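Local coordinates for transcription antitermination protein NusB (Thermotoga maritima, PDB 1TZV), which probably takes part in transcription antitermination, binding the boxA RNA of ribosomal RNA operons, and exists as monomer and homodimer in equilibrium with the monomer preferred, at residues 66-71 with 127-132; 82-87 with 105-110; 60-65 with 72-77; 52-57 with 88-93. All coordinates share one frame; numbering follows the deposited sequence.

Interaction 1 (66-71 with 127-132); sequences SRYLEK and LDRIAK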
loop_
_atom_site.group_PDB
_atom_site.type_symbol
_atom_site.label_atom_id
_atom_site.label_comp_id
_atom_site.label_asym_id
_atom_site.label_seq_id
_atom_site.Cartn_x
_atom_site.Cartn_y
_atom_site.Cartn_z
ATOM N N SER A 66 -4.115 -11.127 -6.956
ATOM C CA SER A 66 -3.798 -12.440 -7.497
ATOM C C SER A 66 -4.358 -12.671 -8.906
ATOM O O SER A 66 -3.834 -13.507 -9.644
ATOM C CB SER A 66 -4.275 -13.529 -6.530
ATOM O OG SER A 66 -3.531 -13.487 -5.308
ATOM N N ARG A 67 -5.406 -11.941 -9.277
ATOM C CA ARG A 67 -5.979 -12.094 -10.615
ATOM C C ARG A 67 -5.051 -11.529 -11.690
ATOM O O ARG A 67 -5.314 -11.672 -12.887
ATOM C CB ARG A 67 -7.335 -11.396 -10.698
ATOM C CG ARG A 67 -8.414 -12.046 -9.859
ATOM C CD ARG A 67 -9.702 -11.260 -9.975
ATOM N NE ARG A 67 -10.387 -11.148 -8.693
ATOM C CZ ARG A 67 -11.431 -10.359 -8.478
ATOM N NH1 ARG A 67 -11.911 -9.614 -9.464
ATOM N NH2 ARG A 67 -11.985 -10.306 -7.277
ATOM N N TYR A 68 -3.969 -10.884 -11.264
ATOM C CA TYR A 68 -3.013 -10.316 -12.198
ATOM C C TYR A 68 -1.644 -10.972 -12.090
ATOM O O TYR A 68 -0.704 -10.541 -12.752
ATOM C CB TYR A 68 -2.899 -8.805 -11.968
ATOM C CG TYR A 68 -4.214 -8.092 -12.176
ATOM C CD1 TYR A 68 -5.164 -8.029 -11.159
ATOM C CD2 TYR A 68 -4.540 -7.537 -13.416
ATOM C CE1 TYR A 68 -6.409 -7.438 -11.367
ATOM C CE2 TYR A 68 -5.785 -6.944 -13.641
ATOM C CZ TYR A 68 -6.712 -6.903 -12.608
ATOM O OH TYR A 68 -7.950 -6.333 -12.812
ATOM N N LEU A 69 -1.535 -12.012 -11.269
ATOM C CA LEU A 69 -0.267 -12.717 -11.069
ATOM C C LEU A 69 -0.370 -14.102 -11.693
ATOM O O LEU A 69 -1.446 -14.704 -11.680
ATOM C CB LEU A 69 0.031 -12.857 -9.569
ATOM C CG LEU A 69 0.139 -11.547 -8.778
ATOM C CD1 LEU A 69 0.335 -11.847 -7.291
ATOM C CD2 LEU A 69 1.306 -10.724 -9.311
ATOM N N GLU A 70 0.738 -14.584 -12.252
ATOM C CA GLU A 70 0.791 -15.920 -12.845
ATOM C C GLU A 70 2.117 -16.598 -12.492
ATOM O O GLU A 70 2.129 -17.574 -11.750
ATOM C CB GLU A 70 0.645 -15.874 -14.368
ATOM C CG GLU A 70 0.567 -17.264 -15.004
ATOM C CD GLU A 70 0.603 -17.211 -16.515
ATOM O OE1 GLU A 70 -0.152 -16.405 -17.081
ATOM O OE2 GLU A 70 1.381 -17.972 -17.134
ATOM N N LYS A 71 3.220 -16.079 -13.024
ATOM C CA LYS A 71 4.536 -16.653 -12.751
ATOM C C LYS A 71 4.796 -16.631 -11.250
ATOM O O LYS A 71 5.282 -17.607 -10.675
ATOM C CB LYS A 71 5.626 -15.855 -13.471
ATOM C CG LYS A 71 7.043 -16.353 -13.194
ATOM C CD LYS A 71 8.083 -15.469 -13.866
ATOM C CE LYS A 71 9.493 -15.988 -13.622
ATOM N NZ LYS A 71 10.515 -15.143 -14.300
ATOM N N LEU A 127 0.037 -2.796 -11.150
ATOM C CA LEU A 127 -0.857 -1.705 -10.782
ATOM C C LEU A 127 -1.525 -1.021 -11.976
ATOM O O LEU A 127 -2.692 -0.622 -11.866
ATOM C CB LEU A 127 -0.141 -0.683 -9.912
ATOM C CG LEU A 127 0.280 -1.207 -8.524
ATOM C CD1 LEU A 127 1.046 -0.126 -7.809
ATOM C CD2 LEU A 127 -0.933 -1.628 -7.693
ATOM N N ASP A 128 -0.825 -0.875 -13.100
ATOM C CA ASP A 128 -1.450 -0.257 -14.276
ATOM C C ASP A 128 -2.636 -1.113 -14.688
ATOM O O ASP A 128 -3.702 -0.588 -15.045
ATOM C CB ASP A 128 -0.477 -0.178 -15.463
ATOM C CG ASP A 128 0.463 1.004 -15.386
ATOM O OD1 ASP A 128 1.373 1.059 -16.244
ATOM O OD2 ASP A 128 0.321 1.875 -14.502
ATOM N N ARG A 129 -2.470 -2.431 -14.648
ATOM C CA ARG A 129 -3.532 -3.352 -15.025
ATOM C C ARG A 129 -4.695 -3.305 -14.031
ATOM O O ARG A 129 -5.866 -3.282 -14.424
ATOM C CB ARG A 129 -2.963 -4.775 -15.171
ATOM C CG ARG A 129 -2.065 -4.943 -16.409
ATOM C CD ARG A 129 -1.139 -6.168 -16.317
ATOM N NE ARG A 129 -1.877 -7.426 -16.283
ATOM C CZ ARG A 129 -1.458 -8.548 -15.699
ATOM N NH1 ARG A 129 -2.218 -9.632 -15.736
ATOM N NH2 ARG A 129 -0.296 -8.590 -15.053
ATOM N N ILE A 130 -4.401 -3.282 -12.737
ATOM C CA ILE A 130 -5.470 -3.211 -11.750
ATOM C C ILE A 130 -6.232 -1.890 -11.887
ATOM O O ILE A 130 -7.469 -1.873 -11.838
ATOM C CB ILE A 130 -4.921 -3.318 -10.303
ATOM C CG1 ILE A 130 -4.379 -4.728 -10.062
ATOM C CG2 ILE A 130 -6.008 -2.964 -9.286
ATOM C CD1 ILE A 130 -3.579 -4.860 -8.761
ATOM N N ALA A 131 -5.501 -0.798 -12.068
ATOM C CA ALA A 131 -6.124 0.521 -12.176
ATOM C C ALA A 131 -7.007 0.668 -13.406
ATOM O O ALA A 131 -8.109 1.234 -13.327
ATOM C CB ALA A 131 -5.053 1.609 -12.179
ATOM N N LYS A 132 -6.563 0.138 -14.536
ATOM C CA LYS A 132 -7.359 0.320 -15.743
ATOM C C LYS A 132 -8.650 -0.477 -15.706
ATOM O O LYS A 132 -9.591 -0.180 -16.463
ATOM C CB LYS A 132 -6.543 -0.010 -16.989
ATOM C CG LYS A 132 -6.250 -1.462 -17.210
ATOM C CD LYS A 132 -5.438 -1.626 -18.491
ATOM C CE LYS A 132 -4.250 -0.673 -18.523
#
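A type I beta turn from Ser66 to Leu69, at the end of helix 58-66 and leading into the loop that follows it in the all-helical NusB fold, presents Tyr68 to Arg129 and Ile130 on helix 117-134. Tyr68 carries its half of the contact alone. Ile130 CG1 lies over one face of the Tyr68 ring in a CH-pi contact, 3.8 Å from the ring centroid and 21° off the normal, and comes within 3.6 Å of Tyr68 CD1. Arg129 approaches elsewhere on the ring: its CB meets Tyr68 CD2 obliquely at 3.6 Å, while its NE lies in the ring plane at the edge. The arginine chain, bent at chi3 (64°), takes the guanidinium past the ring in the opposite sense to the tyrosine, so that Tyr68 CD2 sits 3.6 Å above one guanidinium face. Beyond this, Glu133 holds the hydroxyl of Tyr68 by a hydrogen bond, and Leu69 packs on Phe122 and Ile126, so the turn is fixed to helix 117-134 at several points. Within the turn, Leu69 N donates to Ser66 O at 3.2 Å. Just beside it the Tyr68 carbonyl accepts a weak, strongly bent hydrogen bond, Arg129 NH2 to Tyr68 O, 3.0 Å long with an angle of 132° at the hydrogen.

Interaction 2 (82-87 with 105-110); sequences RNVLRL and DEAIEI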
loop_
_atom_site.group_PDB
_atom_site.type_symbol
_atom_site.label_atom_id
_atom_site.label_comp_id
_atom_site.label_asym_id
_atom_site.label_seq_id
_atom_site.Cartn_x
_atom_site.Cartn_y
_atom_site.Cartn_z
ATOM N N ARG A 82 4.751 -7.543 -2.134
ATOM C CA ARG A 82 3.418 -7.957 -1.722
ATOM C C ARG A 82 2.699 -6.828 -0.981
ATOM O O ARG A 82 1.521 -6.509 -1.256
ATOM C CB ARG A 82 3.523 -9.198 -0.803
ATOM C CG ARG A 82 2.233 -9.542 -0.034
ATOM C CD ARG A 82 2.273 -10.938 0.615
ATOM N NE ARG A 82 3.416 -11.104 1.505
ATOM C CZ ARG A 82 4.544 -11.714 1.162
ATOM N NH1 ARG A 82 5.527 -11.784 2.040
ATOM N NH2 ARG A 82 4.676 -12.287 -0.030
ATOM N N ASN A 83 3.398 -6.187 -0.056
ATOM C CA ASN A 83 2.752 -5.140 0.720
ATOM C C ASN A 83 2.612 -3.811 -0.016
ATOM O O ASN A 83 1.655 -3.067 0.245
ATOM C CB ASN A 83 3.426 -5.058 2.082
ATOM C CG ASN A 83 3.140 -6.296 2.904
ATOM O OD1 ASN A 83 4.026 -7.160 3.124
ATOM N ND2 ASN A 83 1.916 -6.452 3.290
ATOM N N VAL A 84 3.509 -3.517 -0.945
ATOM C CA VAL A 84 3.331 -2.317 -1.758
ATOM C C VAL A 84 2.061 -2.558 -2.604
ATOM O O VAL A 84 1.234 -1.644 -2.753
ATOM C CB VAL A 84 4.532 -2.074 -2.700
ATOM C CG1 VAL A 84 4.154 -1.053 -3.813
ATOM C CG2 VAL A 84 5.693 -1.534 -1.891
ATOM N N LEU A 85 1.876 -3.748 -3.155
ATOM C CA LEU A 85 0.682 -4.010 -3.955
ATOM C C LEU A 85 -0.579 -3.919 -3.106
ATOM O O LEU A 85 -1.593 -3.354 -3.537
ATOM C CB LEU A 85 0.789 -5.371 -4.656
ATOM C CG LEU A 85 1.821 -5.404 -5.794
ATOM C CD1 LEU A 85 1.964 -6.845 -6.304
ATOM C CD2 LEU A 85 1.403 -4.479 -6.951
ATOM N N ARG A 86 -0.552 -4.442 -1.886
ATOM C CA ARG A 86 -1.719 -4.354 -1.002
ATOM C C ARG A 86 -2.056 -2.894 -0.691
ATOM O O ARG A 86 -3.219 -2.469 -0.786
ATOM C CB ARG A 86 -1.467 -5.081 0.326
ATOM C CG ARG A 86 -1.501 -6.577 0.223
ATOM C CD ARG A 86 -0.886 -7.178 1.462
ATOM N NE ARG A 86 -1.278 -8.579 1.599
ATOM C CZ ARG A 86 -0.713 -9.432 2.451
ATOM N NH1 ARG A 86 -1.165 -10.676 2.536
ATOM N NH2 ARG A 86 0.335 -9.049 3.173
ATOM N N LEU A 87 -1.045 -2.126 -0.314
ATOM C CA LEU A 87 -1.211 -0.718 0.035
ATOM C C LEU A 87 -1.754 0.109 -1.133
ATOM O O LEU A 87 -2.708 0.897 -0.985
ATOM C CB LEU A 87 0.138 -0.159 0.518
ATOM C CG LEU A 87 0.279 1.340 0.810
ATOM C CD1 LEU A 87 -0.884 1.847 1.643
ATOM C CD2 LEU A 87 1.595 1.571 1.543
ATOM N N ASP A 105 2.622 5.971 -9.096
ATOM C CA ASP A 105 3.968 6.516 -9.039
ATOM C C ASP A 105 4.585 6.380 -7.645
ATOM O O ASP A 105 5.751 6.018 -7.500
ATOM C CB ASP A 105 3.981 8.002 -9.449
ATOM C CG ASP A 105 3.763 8.213 -10.940
ATOM O OD1 ASP A 105 3.707 9.392 -11.360
ATOM O OD2 ASP A 105 3.646 7.223 -11.689
ATOM N N GLU A 106 3.817 6.673 -6.604
ATOM C CA GLU A 106 4.348 6.574 -5.247
ATOM C C GLU A 106 4.608 5.136 -4.836
ATOM O O GLU A 106 5.571 4.846 -4.127
ATOM C CB GLU A 106 3.389 7.216 -4.249
ATOM C CG GLU A 106 3.281 8.711 -4.381
ATOM C CD GLU A 106 4.634 9.372 -4.428
ATOM O OE1 GLU A 106 5.495 9.016 -3.602
ATOM O OE2 GLU A 106 4.840 10.253 -5.284
ATOM N N ALA A 107 3.755 4.230 -5.289
ATOM C CA ALA A 107 3.903 2.817 -4.942
ATOM C C ALA A 107 5.208 2.325 -5.590
ATOM O O ALA A 107 5.988 1.598 -4.972
ATOM C CB ALA A 107 2.728 2.022 -5.470
ATOM N N ILE A 108 5.447 2.694 -6.841
ATOM C CA ILE A 108 6.670 2.316 -7.539
ATOM C C ILE A 108 7.876 2.839 -6.752
ATOM O O ILE A 108 8.889 2.135 -6.634
ATOM C CB ILE A 108 6.698 2.917 -8.977
ATOM C CG1 ILE A 108 5.662 2.225 -9.863
ATOM C CG2 ILE A 108 8.096 2.796 -9.590
ATOM C CD1 ILE A 108 5.359 3.019 -11.142
ATOM N N GLU A 109 7.795 4.058 -6.235
ATOM C CA GLU A 109 8.893 4.631 -5.447
ATOM C C GLU A 109 9.200 3.750 -4.239
ATOM O O GLU A 109 10.384 3.514 -3.927
ATOM C CB GLU A 109 8.547 6.032 -4.935
ATOM C CG GLU A 109 8.610 7.189 -5.940
ATOM C CD GLU A 109 8.024 8.493 -5.364
ATOM O OE1 GLU A 109 7.852 8.592 -4.125
ATOM O OE2 GLU A 109 7.739 9.426 -6.148
ATOM N N ILE A 110 8.174 3.269 -3.538
ATOM C CA ILE A 110 8.424 2.421 -2.378
ATOM C C ILE A 110 9.053 1.109 -2.817
ATOM O O ILE A 110 10.004 0.632 -2.192
ATOM C CB ILE A 110 7.122 2.156 -1.584
ATOM C CG1 ILE A 110 6.557 3.483 -1.056
ATOM C CG2 ILE A 110 7.418 1.208 -0.395
ATOM C CD1 ILE A 110 5.201 3.329 -0.314
#
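No flat side chain enters the contact of Val84 with Ala107 and Ile110; the Arg86 guanidinium lies elsewhere on helix 79-94, with Arg82 CD 3.6 Å above one face. The contact itself is aliphatic. Val84 divides its branches: CG1 rests 3.4 Å from the Ala107 carbonyl O and 3.8 Å from Ala107 CB, whereas CG2 meets Ile110 CG2 at 3.6 Å. A chi1 of 164° sets CG1 opposite the backbone N and produces this fork. Leu87 CD2 adds a looser touch on Ile110 CD1 at 4.4 Å. Shortening Val84 to an alanine here would probably open a gap between the helices where CG1 and CG2 now meet Ala107 and Ile110. Phe13 of helix 5-19 also packs on Val84. With segment axes 9.7 Å apart and running at 163°, the consecutive helices 79-94 and 100-114 form an antiparallel helical hairpin in the buried centre of the NusB fold.

Interaction 3 (60-65 with 72-77); sequences MIDDLI and WSLNRL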
loop_
_atom_site.group_PDB
_atom_site.type_symbol
_atom_site.label_atom_id
_atom_site.label_comp_id
_atom_site.label_asym_id
_atom_site.label_seq_id
_atom_site.Cartn_x
_atom_site.Cartn_y
_atom_site.Cartn_z
ATOM N N MET A 60 -10.175 -9.556 0.124
ATOM C CA MET A 60 -10.619 -9.025 -1.152
ATOM C C MET A 60 -9.444 -8.390 -1.908
ATOM O O MET A 60 -9.313 -8.549 -3.113
ATOM C CB MET A 60 -11.746 -8.013 -0.918
ATOM C CG MET A 60 -12.243 -7.307 -2.160
ATOM S SD MET A 60 -11.212 -5.879 -2.525
ATOM C CE MET A 60 -11.804 -4.725 -1.339
ATOM N N ILE A 61 -8.584 -7.677 -1.187
ATOM C CA ILE A 61 -7.422 -7.028 -1.808
ATOM C C ILE A 61 -6.448 -8.078 -2.364
ATOM O O ILE A 61 -6.024 -7.993 -3.528
ATOM C CB ILE A 61 -6.709 -6.098 -0.782
ATOM C CG1 ILE A 61 -7.573 -4.866 -0.522
ATOM C CG2 ILE A 61 -5.341 -5.671 -1.291
ATOM C CD1 ILE A 61 -7.132 -4.081 0.687
ATOM N N ASP A 62 -6.096 -9.073 -1.551
ATOM C CA ASP A 62 -5.176 -10.118 -1.999
ATOM C C ASP A 62 -5.754 -10.898 -3.183
ATOM O O ASP A 62 -5.049 -11.178 -4.154
ATOM C CB ASP A 62 -4.867 -11.096 -0.854
ATOM C CG ASP A 62 -3.879 -10.538 0.142
ATOM O OD1 ASP A 62 -3.420 -9.384 -0.019
ATOM O OD2 ASP A 62 -3.544 -11.271 1.116
ATOM N N ASP A 63 -7.037 -11.238 -3.091
ATOM C CA ASP A 63 -7.724 -11.973 -4.153
ATOM C C ASP A 63 -7.696 -11.194 -5.463
ATOM O O ASP A 63 -7.502 -11.766 -6.534
ATOM C CB ASP A 63 -9.171 -12.273 -3.716
ATOM C CG ASP A 63 -10.176 -12.218 -4.868
ATOM O OD1 ASP A 63 -11.054 -13.103 -4.919
ATOM O OD2 ASP A 63 -10.119 -11.292 -5.704
ATOM N N LEU A 64 -7.884 -9.885 -5.375
ATOM C CA LEU A 64 -7.884 -9.040 -6.560
ATOM C C LEU A 64 -6.471 -8.987 -7.173
ATOM O O LEU A 64 -6.305 -9.176 -8.375
ATOM C CB LEU A 64 -8.365 -7.629 -6.211
ATOM C CG LEU A 64 -8.349 -6.619 -7.373
ATOM C CD1 LEU A 64 -9.141 -7.154 -8.567
ATOM C CD2 LEU A 64 -8.910 -5.299 -6.903
ATOM N N ILE A 65 -5.450 -8.749 -6.353
ATOM C CA ILE A 65 -4.084 -8.700 -6.869
ATOM C C ILE A 65 -3.714 -10.016 -7.560
ATOM O O ILE A 65 -3.101 -10.024 -8.635
ATOM C CB ILE A 65 -3.076 -8.441 -5.717
ATOM C CG1 ILE A 65 -3.300 -7.042 -5.147
ATOM C CG2 ILE A 65 -1.648 -8.571 -6.225
ATOM C CD1 ILE A 65 -2.695 -6.883 -3.751
ATOM N N TRP A 72 4.469 -15.504 -10.625
ATOM C CA TRP A 72 4.651 -15.334 -9.192
ATOM C C TRP A 72 3.297 -15.415 -8.499
ATOM O O TRP A 72 2.272 -15.083 -9.094
ATOM C CB TRP A 72 5.258 -13.960 -8.909
ATOM C CG TRP A 72 6.656 -13.801 -9.397
ATOM C CD1 TRP A 72 7.061 -13.411 -10.638
ATOM C CD2 TRP A 72 7.845 -14.068 -8.648
ATOM N NE1 TRP A 72 8.437 -13.420 -10.711
ATOM C CE2 TRP A 72 8.941 -13.820 -9.505
ATOM C CE3 TRP A 72 8.085 -14.494 -7.336
ATOM C CZ2 TRP A 72 10.268 -13.988 -9.085
ATOM C CZ3 TRP A 72 9.402 -14.660 -6.917
ATOM C CH2 TRP A 72 10.478 -14.406 -7.794
ATOM N N SER A 73 3.280 -15.907 -7.270
ATOM C CA SER A 73 2.042 -15.940 -6.501
ATOM C C SER A 73 2.278 -14.826 -5.483
ATOM O O SER A 73 3.423 -14.451 -5.222
ATOM C CB SER A 73 1.865 -17.272 -5.783
ATOM O OG SER A 73 2.859 -17.438 -4.791
ATOM N N LEU A 74 1.208 -14.290 -4.921
ATOM C CA LEU A 74 1.333 -13.209 -3.949
ATOM C C LEU A 74 2.247 -13.610 -2.789
ATOM O O LEU A 74 3.053 -12.810 -2.334
ATOM C CB LEU A 74 -0.051 -12.837 -3.426
ATOM C CG LEU A 74 -0.147 -11.580 -2.564
ATOM C CD1 LEU A 74 0.340 -10.362 -3.333
ATOM C CD2 LEU A 74 -1.602 -11.400 -2.142
ATOM N N ASN A 75 2.149 -14.855 -2.349
ATOM C CA ASN A 75 2.962 -15.314 -1.231
ATOM C C ASN A 75 4.443 -15.494 -1.557
ATOM O O ASN A 75 5.292 -15.452 -0.662
ATOM C CB ASN A 75 2.385 -16.620 -0.675
ATOM C CG ASN A 75 2.401 -17.748 -1.688
ATOM N N ARG A 76 4.762 -15.663 -2.837
ATOM C CA ARG A 76 6.146 -15.855 -3.250
ATOM C C ARG A 76 6.858 -14.549 -3.540
ATOM O O ARG A 76 8.078 -14.508 -3.653
ATOM C CB ARG A 76 6.211 -16.792 -4.456
ATOM C CG ARG A 76 6.103 -18.272 -4.061
ATOM C CD ARG A 76 6.085 -19.156 -5.301
ATOM N NE ARG A 76 7.086 -18.727 -6.273
ATOM C CZ ARG A 76 6.813 -18.416 -7.537
ATOM N NH1 ARG A 76 5.564 -18.490 -7.989
ATOM N NH2 ARG A 76 7.788 -18.021 -8.349
ATOM N N LEU A 77 6.094 -13.467 -3.692
ATOM C CA LEU A 77 6.713 -12.169 -3.888
ATOM C C LEU A 77 7.412 -11.798 -2.580
ATOM O O LEU A 77 7.147 -12.386 -1.523
ATOM C CB LEU A 77 5.657 -11.090 -4.192
ATOM C CG LEU A 77 4.899 -11.228 -5.516
ATOM C CD1 LEU A 77 3.791 -10.163 -5.576
ATOM C CD2 LEU A 77 5.859 -11.084 -6.680
#
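Leu74 spreads its two methyl groups over Asp62 and Ile65 of helix 58-66, tying the loop that links this helix to helix 79-94 in the NusB fold back onto the helix it has just left. CD2 sits over one face of the Asp62 carboxylate, almost directly above the carbon: Leu74 CD2 is 3.3 Å from Asp62 CG and 3.4 Å from its OD1, a tight approach. The other methyl of Leu74, CD1, meets Ile65 CG2 at 3.9 Å. The leucine stands at about a right angle to both partners, its CG placed opposite the backbone N by a chi1 of -171°. A second shell fixes each partner. The Asp62 carboxylate forms a salt bridge with Arg86, Ile65 packs on Leu85 and Thr89, and the carbonyl of Leu74 accepts a hydrogen bond from Arg82, so helix 79-94 steadies both sides of the contact. Around Leu74 the chain curls into a turn, in which Arg76 N donates to Ser73 O at 3.0 Å and weakly to Ser73 OG at 3.3 Å. Farther out, the Arg76 guanidinium folds over the indole, and its NH2 lies 3.7 Å above the plane of the Trp72 ring, offset toward the rim.

Interaction 4 (52-57 with 88-93); sequences RGIKEN and ATYELL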
loop_
_atom_site.group_PDB
_atom_site.type_symbol
_atom_site.label_atom_id
_atom_site.label_comp_id
_atom_site.label_asym_id
_atom_site.label_seq_id
_atom_site.Cartn_x
_atom_site.Cartn_y
_atom_site.Cartn_z
ATOM N N ARG A 52 -6.455 0.149 9.065
ATOM C CA ARG A 52 -7.705 -0.542 9.369
ATOM C C ARG A 52 -8.408 -0.975 8.091
ATOM O O ARG A 52 -9.002 -2.055 8.046
ATOM C CB ARG A 52 -8.607 0.336 10.232
ATOM C CG ARG A 52 -8.098 0.379 11.666
ATOM C CD ARG A 52 -8.935 1.249 12.581
ATOM N NE ARG A 52 -10.276 0.721 12.825
ATOM C CZ ARG A 52 -11.143 1.301 13.655
ATOM N NH1 ARG A 52 -10.782 2.404 14.293
ATOM N NH2 ARG A 52 -12.351 0.790 13.837
ATOM N N GLY A 53 -8.312 -0.148 7.049
ATOM C CA GLY A 53 -8.930 -0.471 5.773
ATOM C C GLY A 53 -8.290 -1.670 5.098
ATOM O O GLY A 53 -8.966 -2.502 4.497
ATOM N N ILE A 54 -6.967 -1.762 5.195
ATOM C CA ILE A 54 -6.261 -2.880 4.595
ATOM C C ILE A 54 -6.589 -4.138 5.397
ATOM O O ILE A 54 -6.856 -5.191 4.826
ATOM C CB ILE A 54 -4.746 -2.601 4.569
ATOM C CG1 ILE A 54 -4.467 -1.468 3.562
ATOM C CG2 ILE A 54 -3.972 -3.882 4.230
ATOM C CD1 ILE A 54 -3.092 -0.827 3.703
ATOM N N LYS A 55 -6.613 -4.025 6.721
ATOM C CA LYS A 55 -6.921 -5.194 7.538
ATOM C C LYS A 55 -8.339 -5.707 7.279
ATOM O O LYS A 55 -8.551 -6.910 7.136
ATOM C CB LYS A 55 -6.752 -4.862 9.029
ATOM C CG LYS A 55 -6.973 -6.067 9.931
ATOM C CD LYS A 55 -6.427 -5.868 11.336
ATOM C CE LYS A 55 -7.288 -4.952 12.174
ATOM N NZ LYS A 55 -6.895 -5.024 13.610
ATOM N N GLU A 56 -9.295 -4.788 7.193
ATOM C CA GLU A 56 -10.702 -5.122 6.967
ATOM C C GLU A 56 -10.988 -5.709 5.590
ATOM O O GLU A 56 -11.904 -6.515 5.429
ATOM C CB GLU A 56 -11.567 -3.868 7.170
ATOM C CG GLU A 56 -12.906 -3.862 6.422
ATOM C CD GLU A 56 -13.907 -4.876 6.949
ATOM O OE1 GLU A 56 -14.960 -5.057 6.300
ATOM O OE2 GLU A 56 -13.653 -5.488 8.009
ATOM N N ASN A 57 -10.202 -5.308 4.600
ATOM C CA ASN A 57 -10.408 -5.773 3.231
ATOM C C ASN A 57 -9.261 -6.668 2.711
ATOM O O ASN A 57 -9.150 -6.872 1.507
ATOM C CB ASN A 57 -10.548 -4.556 2.309
ATOM C CG ASN A 57 -11.783 -3.711 2.608
ATOM O OD1 ASN A 57 -12.906 -4.083 2.258
ATOM N ND2 ASN A 57 -11.576 -2.565 3.248
ATOM N N ALA A 88 -1.150 -0.059 -2.300
ATOM C CA ALA A 88 -1.579 0.668 -3.493
ATOM C C ALA A 88 -2.981 0.261 -3.939
ATOM O O ALA A 88 -3.750 1.128 -4.391
ATOM C CB ALA A 88 -0.581 0.444 -4.649
ATOM N N THR A 89 -3.329 -1.023 -3.857
ATOM C CA THR A 89 -4.664 -1.479 -4.267
ATOM C C THR A 89 -5.697 -0.883 -3.311
ATOM O O THR A 89 -6.752 -0.390 -3.750
ATOM C CB THR A 89 -4.714 -3.020 -4.298
ATOM O OG1 THR A 89 -3.786 -3.472 -5.289
ATOM C CG2 THR A 89 -6.114 -3.540 -4.702
ATOM N N TYR A 90 -5.405 -0.880 -2.016
ATOM C CA TYR A 90 -6.297 -0.281 -1.046
ATOM C C TYR A 90 -6.503 1.191 -1.401
ATOM O O TYR A 90 -7.633 1.689 -1.444
ATOM C CB TYR A 90 -5.693 -0.368 0.365
ATOM C CG TYR A 90 -6.398 0.565 1.326
ATOM C CD1 TYR A 90 -7.674 0.251 1.835
ATOM C CD2 TYR A 90 -5.877 1.831 1.595
ATOM C CE1 TYR A 90 -8.404 1.190 2.568
ATOM C CE2 TYR A 90 -6.606 2.778 2.328
ATOM C CZ TYR A 90 -7.865 2.442 2.799
ATOM O OH TYR A 90 -8.617 3.390 3.464
ATOM N N GLU A 91 -5.414 1.910 -1.644
ATOM C CA GLU A 91 -5.507 3.324 -1.947
ATOM C C GLU A 91 -6.299 3.571 -3.235
ATOM O O GLU A 91 -7.157 4.474 -3.286
ATOM C CB GLU A 91 -4.100 3.931 -2.032
ATOM C CG GLU A 91 -4.113 5.435 -2.111
ATOM C CD GLU A 91 -2.712 6.002 -2.069
ATOM O OE1 GLU A 91 -2.120 6.194 -3.153
ATOM O OE2 GLU A 91 -2.198 6.239 -0.969
ATOM N N LEU A 92 -6.018 2.789 -4.263
ATOM C CA LEU A 92 -6.726 2.883 -5.544
ATOM C C LEU A 92 -8.248 2.727 -5.361
ATOM O O LEU A 92 -9.055 3.529 -5.871
ATOM C CB LEU A 92 -6.255 1.756 -6.453
ATOM C CG LEU A 92 -5.704 1.849 -7.865
ATOM C CD1 LEU A 92 -4.403 1.053 -7.956
ATOM C CD2 LEU A 92 -6.726 1.270 -8.824
ATOM N N LEU A 93 -8.653 1.698 -4.629
ATOM C CA LEU A 93 -10.070 1.411 -4.449
ATOM C C LEU A 93 -10.824 2.265 -3.456
ATOM O O LEU A 93 -11.989 2.614 -3.698
ATOM C CB LEU A 93 -10.246 -0.044 -4.010
ATOM C CG LEU A 93 -9.791 -1.146 -4.953
ATOM C CD1 LEU A 93 -9.830 -2.477 -4.205
ATOM C CD2 LEU A 93 -10.694 -1.163 -6.180
#
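Tyr90 points its ring at Gly53 and Ile54 because chi1, at 164°, places CG opposite the backbone N; Ile54, with chi1 -69° and CG1 opposite its carbonyl carbon, brings that branch to meet it. Ile54 CG1 touches the root of the tyrosine, lying 3.6 Å from Tyr90 CG and equally far from its CB, the two side chains crossing at about a right angle. Farther along the ring, CE1 of Tyr90 comes within 3.6 Å of Gly53 CA, and Tyr90 CD1 lies 3.8 Å from Gly53 C. The absence of a side chain at Gly53 lets the ring approach its backbone this closely. The contact thus joins helix 41-56, near its C-terminal end, to helix 79-94 in the interior of the all-helical NusB fold. Cutting Tyr90 back to an alanine would probably expose the Gly53 backbone to a gap, leave Ile54 CG1 without its aromatic neighbour and take from Glu95 the hydroxyl it is bonded to. Rings of Tyr50 and Phe94 also meet that of Tyr90. At the helix end Asn57 folds back: Asn57 ND2 donates to Gly53 O over 2.9 Å, at 154°, and that same oxygen also accepts from Asn57 N at 3.1 Å.

In the fold
Interactions 2 and 4 share helix 79-94, using successive turns of it, their centres about 12 Å apart, and face helices 100-114 and 41-56; residues of interactions 1 and 3 pack against it. Interactions 1 and 3, centres about 9 Å apart, share the loop between helices 58-66 and 79-94, which interaction 3 ties to helix 58-66 and interaction 1 to helix 117-134. Along the chain 60-65 with 72-77 closes first and lies between the halves of 52-57 with 88-93, whereas interactions 1 and 4 cross. The Arg86-Asp62 salt bridge ties interaction 2 to interaction 3, and Leu127 packs on Ala107 and Ala88. Helices far apart in sequence are thereby packed against helix 79-94.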